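Soluble inorganic pyrophosphatase (Toxoplasma gondii, PDB 5WRT) probably hydrolyses inorganic pyrophosphate to orthophosphate with the help of magnesium ions. Local coordinates at residues I53-R58 with L89-G94. Residues are numbered along the deposited sequence; the frame is centred on the assembly and turned at random.
Sequences IPKNTR and LYWNYG
I53 and Y93 form an antiparallel hydrogen-bonded pair: I53 N reaches Y93 O at 2.8 Å in a nearly straight bond, and Y93 N returns a more bent one to I53 O. Beyond it the chain 53-58 makes a type II turn from P54 to T57. Inside this turn P54 O takes the hydroxyl OG1 of T57 at 2.8 Å, whereas the backbone bond from T57 N is weak. N56, with positive phi (72°), and T57 both face L89, and L89 O receives N56 N at 2.7 Å while L89 N gives to T57 O.

Two side-chain bonds converge on K55. The amide oxygen OD1 of N92 accepts K55 N at 3.0 Å in a nearly straight bond, yet the donor stands 56° out of the amide plane; L131 N also binds this oxygen, and E129 O and the E125 carboxylate accept from ND2. K55 runs extended until chi4 (77°) folds NZ onto Y90 O, 3.0 Å away, where a water also accepts from it.

Apolar contact is sparse. I53 and Y93 lie side by side, CD1 of I53 coming 4.1 Å from CD2 of Y93, and I53 CG2 meets L89 CD2 at 4.3 Å. K55 and N56 pack on L196 of the second subunit, which puts the turn at the dimer interface; the Y90 hydroxyl bonds S87 of that subunit and the W91 ring meets its W193 edge-to-face.

Y93 OH bonds K156 NZ, and its side chain lies beside the magnesium ligand D122. The geometry fits a G1 beta bulge with its type II turn, here joining the pyrophosphatase core sheet near the metal site to the sheet containing 57-63 and 84-89.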
# COMPACT_ATOMS: atom_id res chain seq x y z
N ILE A 53 5.91 -10.86 10.70
CA ILE A 53 6.06 -10.61 9.27
C ILE A 53 7.23 -9.66 9.05
O ILE A 53 7.15 -8.48 9.44
CB ILE A 53 4.76 -10.06 8.67
CG1 ILE A 53 3.66 -11.12 8.74
CG2 ILE A 53 4.98 -9.60 7.23
CD1 ILE A 53 2.29 -10.61 8.36
N PRO A 54 8.32 -10.11 8.44
CA PRO A 54 9.47 -9.24 8.24
C PRO A 54 9.18 -8.13 7.24
O PRO A 54 8.31 -8.26 6.37
CB PRO A 54 10.55 -10.19 7.70
CG PRO A 54 10.10 -11.54 8.10
CD PRO A 54 8.61 -11.50 8.05
N LYS A 55 9.92 -7.04 7.39
CA LYS A 55 9.90 -5.95 6.43
C LYS A 55 10.10 -6.47 5.01
O LYS A 55 10.99 -7.29 4.76
CB LYS A 55 10.98 -4.93 6.79
CG LYS A 55 11.22 -3.82 5.78
CD LYS A 55 12.45 -3.00 6.19
CE LYS A 55 12.39 -1.58 5.63
NZ LYS A 55 11.46 -0.71 6.41
N ASN A 56 9.24 -6.01 4.09
CA ASN A 56 9.32 -6.31 2.66
C ASN A 56 8.95 -7.75 2.33
O ASN A 56 9.51 -8.35 1.42
CB ASN A 56 10.71 -5.98 2.10
CG ASN A 56 10.93 -4.49 1.93
OD1 ASN A 56 9.97 -3.73 1.74
ND2 ASN A 56 12.18 -4.06 2.00
N THR A 57 8.00 -8.33 3.08
CA THR A 57 7.42 -9.63 2.75
C THR A 57 5.90 -9.51 2.79
O THR A 57 5.35 -8.50 3.22
CB THR A 57 7.90 -10.74 3.69
OG1 THR A 57 7.39 -10.51 5.01
CG2 THR A 57 9.42 -10.80 3.74
N ARG A 58 5.22 -10.57 2.35
CA ARG A 58 3.77 -10.53 2.27
C ARG A 58 3.08 -11.81 2.73
O ARG A 58 1.85 -11.87 2.69
CB ARG A 58 3.30 -10.16 0.86
CG ARG A 58 3.56 -11.16 -0.24
CD ARG A 58 2.75 -10.76 -1.46
NE ARG A 58 3.02 -11.59 -2.62
CZ ARG A 58 3.48 -11.13 -3.78
NH1 ARG A 58 3.71 -9.83 -3.93
NH2 ARG A 58 3.70 -11.96 -4.79
N LEU A 89 4.16 -5.86 2.79
CA LEU A 89 4.29 -4.98 3.94
C LEU A 89 5.70 -4.40 4.00
O LEU A 89 6.68 -5.15 3.94
CB LEU A 89 3.97 -5.74 5.23
CG LEU A 89 3.61 -4.95 6.48
CD1 LEU A 89 2.73 -3.76 6.15
CD2 LEU A 89 2.90 -5.87 7.47
N TYR A 90 5.80 -3.08 4.11
CA TYR A 90 7.08 -2.39 4.00
C TYR A 90 7.75 -2.16 5.35
O TYR A 90 8.72 -1.40 5.42
CB TYR A 90 6.90 -1.05 3.28
CG TYR A 90 6.16 -1.16 1.97
CD1 TYR A 90 6.71 -1.85 0.90
CD2 TYR A 90 4.90 -0.59 1.81
CE1 TYR A 90 6.04 -1.96 -0.30
CE2 TYR A 90 4.22 -0.69 0.61
CZ TYR A 90 4.80 -1.38 -0.44
OH TYR A 90 4.13 -1.49 -1.64
N TRP A 91 7.25 -2.78 6.41
CA TRP A 91 7.82 -2.60 7.74
C TRP A 91 7.73 -3.91 8.51
O TRP A 91 6.84 -4.73 8.25
CB TRP A 91 7.10 -1.49 8.51
CG TRP A 91 6.98 -0.21 7.73
CD1 TRP A 91 7.86 0.83 7.71
CD2 TRP A 91 5.92 0.15 6.83
NE1 TRP A 91 7.41 1.82 6.87
CE2 TRP A 91 6.22 1.42 6.31
CE3 TRP A 91 4.74 -0.48 6.41
CZ2 TRP A 91 5.39 2.08 5.40
CZ3 TRP A 91 3.92 0.17 5.51
CH2 TRP A 91 4.25 1.43 5.01
N ASN A 92 8.66 -4.11 9.43
CA ASN A 92 8.58 -5.25 10.33
C ASN A 92 7.29 -5.18 11.14
O ASN A 92 6.92 -4.12 11.66
CB ASN A 92 9.79 -5.29 11.26
CG ASN A 92 11.10 -5.33 10.50
OD1 ASN A 92 11.44 -6.34 9.88
ND2 ASN A 92 11.85 -4.24 10.55
N TYR A 93 6.61 -6.32 11.24
CA TYR A 93 5.27 -6.35 11.80
C TYR A 93 5.12 -7.57 12.69
O TYR A 93 5.64 -8.65 12.38
CB TYR A 93 4.23 -6.38 10.68
CG TYR A 93 2.79 -6.39 11.13
CD1 TYR A 93 2.17 -5.24 11.60
CD2 TYR A 93 2.02 -7.55 11.06
CE1 TYR A 93 0.85 -5.24 12.00
CE2 TYR A 93 0.70 -7.57 11.45
CZ TYR A 93 0.12 -6.41 11.93
OH TYR A 93 -1.20 -6.41 12.33
N GLY A 94 4.41 -7.40 13.81
CA GLY A 94 4.23 -8.48 14.75
C GLY A 94 3.26 -8.16 15.86
O GLY A 94 2.24 -7.50 15.62
O HOH W 1 10.60 -1.41 9.24